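Local coordinates for protein Cif (Cell cycle inhibiting factor) (Escherichia coli, PDB 3EFY) that deamidates a specific glutamine of host NEDD8 to glutamate, which abolishes cullin-RING ubiquitin ligase activity and inhibits the host cell cycle, at the interface of chains A and B. Coordinates in Å, arbitrary orientation; residue numbers count along the deposited sequence, not the author numbering. Chains: chain A/B, Cif (Cell cycle inhibiting factor).

Contact 1: the interface of chains A and B. Residues chain A 19, 23, 28-30; chain B 19, 28-30.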
loop_
_atom_site.group_PDB
_atom_site.type_symbol
_atom_site.label_atom_id
_atom_site.label_comp_id
_atom_site.label_asym_id
_atom_site.label_seq_id
_atom_site.Cartn_x
_atom_site.Cartn_y
_atom_site.Cartn_z
ATOM N N LYS A 19 -5.770 0.096 3.766
ATOM C CA LYS A 19 -5.164 0.762 2.595
ATOM C C LYS A 19 -5.509 -0.006 1.298
ATOM O O LYS A 19 -5.826 0.605 0.255
ATOM C CB LYS A 19 -3.653 0.882 2.740
ATOM C CG LYS A 19 -3.235 1.811 3.877
ATOM C CD LYS A 19 -1.709 1.951 3.924
ATOM C CE LYS A 19 -1.239 2.878 5.083
ATOM N NZ LYS A 19 0.268 2.767 5.310
ATOM N N ASP A 23 -7.360 2.871 -0.669
ATOM C CA ASP A 23 -6.459 3.816 -1.314
ATOM C C ASP A 23 -6.757 3.940 -2.799
ATOM O O ASP A 23 -7.002 2.962 -3.495
ATOM C CB ASP A 23 -5.018 3.439 -1.107
ATOM C CG ASP A 23 -4.502 3.747 0.309
ATOM O OD1 ASP A 23 -5.290 4.165 1.145
ATOM O OD2 ASP A 23 -3.299 3.526 0.550
ATOM N N SER A 28 -5.527 8.569 0.561
ATOM C CA SER A 28 -4.657 7.602 1.220
ATOM C C SER A 28 -5.074 7.482 2.689
ATOM O O SER A 28 -5.018 8.438 3.459
ATOM C CB SER A 28 -3.171 7.991 1.141
ATOM O OG SER A 28 -2.752 7.988 -0.202
ATOM N N TYR A 29 -5.488 6.289 3.061
ATOM C CA TYR A 29 -5.876 5.961 4.419
ATOM C C TYR A 29 -4.690 6.167 5.375
ATOM O O TYR A 29 -3.583 5.768 5.067
ATOM C CB TYR A 29 -6.315 4.481 4.475
ATOM C CG TYR A 29 -6.600 3.942 5.851
ATOM C CD1 TYR A 29 -7.840 4.148 6.461
ATOM C CD2 TYR A 29 -5.621 3.297 6.580
ATOM C CE1 TYR A 29 -8.097 3.657 7.741
ATOM C CE2 TYR A 29 -5.875 2.856 7.861
ATOM C CZ TYR A 29 -7.097 3.043 8.427
ATOM O OH TYR A 29 -7.364 2.582 9.694
ATOM N N CYS A 30 -4.961 6.784 6.524
ATOM C CA CYS A 30 -3.965 6.970 7.541
ATOM C C CYS A 30 -4.646 6.774 8.914
ATOM O O CYS A 30 -5.331 7.649 9.417
ATOM C CB CYS A 30 -3.340 8.349 7.397
ATOM S SG CYS A 30 -2.038 8.644 8.605
ATOM N N LYS B 19 4.816 5.053 -1.552
ATOM C CA LYS B 19 4.233 4.629 -0.289
ATOM C C LYS B 19 5.118 3.618 0.441
ATOM O O LYS B 19 5.268 3.697 1.665
ATOM C CB LYS B 19 2.818 4.099 -0.481
ATOM C CG LYS B 19 1.830 5.151 -0.999
ATOM C CD LYS B 19 0.413 4.611 -1.131
ATOM C CE LYS B 19 -0.299 4.575 0.253
ATOM N NZ LYS B 19 -0.241 5.735 1.307
ATOM N N SER B 28 0.757 9.075 5.554
ATOM C CA SER B 28 0.480 8.287 4.363
ATOM C C SER B 28 0.640 9.153 3.143
ATOM O O SER B 28 -0.063 10.182 2.966
ATOM C CB SER B 28 -0.937 7.700 4.368
ATOM O OG SER B 28 -1.041 6.849 5.457
ATOM N N TYR B 29 1.563 8.753 2.306
ATOM C CA TYR B 29 1.807 9.422 1.032
ATOM C C TYR B 29 0.572 9.372 0.123
ATOM O O TYR B 29 -0.052 8.319 0.012
ATOM C CB TYR B 29 3.020 8.793 0.354
ATOM C CG TYR B 29 3.270 9.290 -1.061
ATOM C CD1 TYR B 29 4.064 10.390 -1.300
ATOM C CD2 TYR B 29 2.640 8.721 -2.146
ATOM C CE1 TYR B 29 4.306 10.836 -2.593
ATOM C CE2 TYR B 29 2.879 9.164 -3.446
ATOM C CZ TYR B 29 3.671 10.252 -3.654
ATOM O OH TYR B 29 3.879 10.715 -4.961
ATOM N N CYS B 30 0.235 10.517 -0.484
ATOM C CA CYS B 30 -0.873 10.661 -1.428
ATOM C C CYS B 30 -0.413 11.598 -2.548
ATOM O O CYS B 30 -0.251 12.814 -2.331
ATOM C CB CYS B 30 -2.097 11.232 -0.732
ATOM S SG CYS B 30 -3.494 11.257 -1.878
HETATM O O HOH W 1 -2.372 4.850 2.618
HETATM O O HOH W 2 0.534 5.263 7.120
#
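The carbonyl of B:Tyr29 takes A:Ser28 OG from across the interface at 2.7 Å from its O, with the hydroxyl tilted 29° from the carbonyl plane. This is part of the two-fold interface of the deposited pair, formed by the C-terminal part of a Cif-family deamidase. Loop residues 28-30 meet here beside helix 10-22. B:Lys19 NZ meets B:Tyr29 O at 2.9 Å, in the carbonyl plane and on a lone pair. Two donors, one from each chain, thus grip this oxygen. The carboxylate of A:Asp23 is the other flat group. Its OD1 accepts the backbone N of A:Tyr29 on the syn side but well out of plane. Its OD2 faces B:Lys19, in a loose salt bridge of 3.8 Å to NZ.

The twin bond runs from B:Ser28 OG to A:Tyr29 O, 2.8 Å. Between the two bonds the serine CB atoms pack at 3.9 Å, and each also lies against the other chain's Cys30 CB.

The two lysines differ. B:Lys19 bends at chi3 (79°) and chi4 (44°), which carries NZ back to its own Tyr29 carbonyl. A:Lys19 stays extended, and its NZ reaches B:Ser28 OG through water 2. Water 1 lies 2.6 Å from A:Asp23 OD2 and also touches A:Tyr29 O and B:Lys19 NZ. A:Lys19 NZ and B:Lys19 NZ are 5.0 Å apart, and A:Asp23 may offset their like charges.

Contact 2: the interface of chains A and B. Residues chain A 177, 181; chain B 8, 12, 16-17, 20.
A:Ile177 and B:Ala16 touch through carbon, CG2 against CB at 3.5 Å, and the other side chains described here likewise meet through aliphatic groups. Helix 168-184 of chain A lies over helix 10-22 of chain B. The second helix carries the catalytic Cys10 at its start, as in papain-like enzymes. The two helices cross at about 45°, pointing broadly the same way. A:Ile177 sits near the start of the chain B helix and A:Leu181, one turn later, sits further along it.

A:Ile177 divides its branches. The methyl CG2 is anti to the backbone N and turns to B:Ala16. CG1 is anti to the carbonyl carbon (chi1 -65°) and points the other way, toward B:Pro8 and B:Val12. A:Ile177 CG1 lies 3.5 Å from B:Val12 CG1, and the two side chains cross at about a right angle. The approach of A:Ile177 CD1 to this same methyl is modelled too short and is doubtful. The ring of B:Pro8 passes alongside the isoleucine, pointing the other way, with its CB 3.8 Å from A:Ile177 CG1.

A:Leu181 also works with two branches. A:Leu181 CD1 rests on B:Ala16 CB at 3.8 Å. A:Leu181 CD1 also meets B:Leu20 CD1 at 3.8 Å, where the leucine ends meet head-on. A:Leu181 CD2 lies 3.7 Å from B:Ile17 CG1, with the side chains at a slant.

B:Ala16 is thus shared by both chain A residues. Its small methyl probably allows the close approach of the helices, and 36 Å² of the residue is hidden. A:Ile177 gives up more, 48 Å².

The patch gives the deposited pair an apolar grip on the helix that bears the nucleophile. If this dimer also forms in solution, the C-terminal helix of each copy would lie close to its partner's active site.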
loop_
_atom_site.group_PDB
_atom_site.type_symbol
_atom_site.label_atom_id
_atom_site.label_comp_id
_atom_site.label_asym_id
_atom_site.label_seq_id
_atom_site.Cartn_x
_atom_site.Cartn_y
_atom_site.Cartn_z
ATOM N N ILE A 177 -1.640 -4.471 -7.602
ATOM C CA ILE A 177 -0.459 -3.702 -7.308
ATOM C C ILE A 177 0.445 -4.365 -6.282
ATOM O O ILE A 177 1.665 -4.459 -6.497
ATOM C CB ILE A 177 -0.857 -2.241 -6.875
ATOM C CG1 ILE A 177 -1.526 -1.479 -8.020
ATOM C CG2 ILE A 177 0.362 -1.520 -6.347
ATOM C CD1 ILE A 177 -2.462 -0.364 -7.512
ATOM N N LEU A 181 4.320 -5.451 -6.853
ATOM C CA LEU A 181 5.378 -4.917 -6.046
ATOM C C LEU A 181 6.191 -6.019 -5.384
ATOM O O LEU A 181 7.423 -5.968 -5.385
ATOM C CB LEU A 181 4.812 -3.973 -4.975
ATOM C CG LEU A 181 4.297 -2.637 -5.422
ATOM C CD1 LEU A 181 3.683 -1.940 -4.176
ATOM C CD2 LEU A 181 5.421 -1.835 -5.972
ATOM N N PRO B 8 -1.609 -2.589 -13.604
ATOM C CA PRO B 8 -1.664 -1.192 -13.136
ATOM C C PRO B 8 -0.873 -0.274 -14.063
ATOM O O PRO B 8 0.098 -0.733 -14.670
ATOM C CB PRO B 8 -1.026 -1.267 -11.734
ATOM C CG PRO B 8 -0.350 -2.679 -11.640
ATOM C CD PRO B 8 -0.502 -3.336 -12.981
ATOM N N VAL B 12 0.281 4.577 -11.249
ATOM C CA VAL B 12 -0.129 3.776 -10.131
ATOM C C VAL B 12 1.048 3.030 -9.476
ATOM O O VAL B 12 1.171 3.017 -8.233
ATOM C CB VAL B 12 -1.253 2.760 -10.596
ATOM C CG1 VAL B 12 -1.458 1.706 -9.578
ATOM C CG2 VAL B 12 -2.576 3.515 -10.877
ATOM N N ALA B 16 2.576 3.715 -5.625
ATOM C CA ALA B 16 2.710 2.632 -4.688
ATOM C C ALA B 16 4.112 2.455 -4.177
ATOM O O ALA B 16 4.281 2.189 -2.997
ATOM C CB ALA B 16 2.192 1.319 -5.340
ATOM N N ILE B 17 5.111 2.656 -5.045
ATOM C CA ILE B 17 6.523 2.587 -4.627
ATOM C C ILE B 17 6.805 3.744 -3.635
ATOM O O ILE B 17 7.487 3.548 -2.616
ATOM C CB ILE B 17 7.460 2.614 -5.831
ATOM C CG1 ILE B 17 7.279 1.325 -6.640
ATOM C CG2 ILE B 17 8.941 2.819 -5.402
ATOM C CD1 ILE B 17 7.925 1.387 -7.984
ATOM N N LEU B 20 5.715 2.681 -0.296
ATOM C CA LEU B 20 6.657 1.766 0.331
ATOM C C LEU B 20 7.830 2.465 0.970
ATOM O O LEU B 20 8.269 2.118 2.043
ATOM C CB LEU B 20 7.159 0.740 -0.668
ATOM C CG LEU B 20 6.184 -0.303 -1.197
ATOM C CD1 LEU B 20 6.874 -1.223 -2.249
ATOM C CD2 LEU B 20 5.662 -1.134 0.020
#

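The C-alpha centres of contact 1 and contact 2 lie about 12 Å apart in one two-fold interface. Helix 10-22 of chain B serves both, with B:Lys19 in contact 1 and its apolar face in contact 2. Contact 1 is polar and water-bridged, where the 28-30 loops of both chains meet. Contact 2 pairs helix 168-184 with helix 10-22; the two-fold symmetry repeats it with the chains exchanged. Contact 2 is centred about 7 Å from B:Cys10, whereas contact 1 is about 16 Å from A:Cys10. Dimer formation could therefore affect substrate access, though the structure alone does not show that the pair is biological.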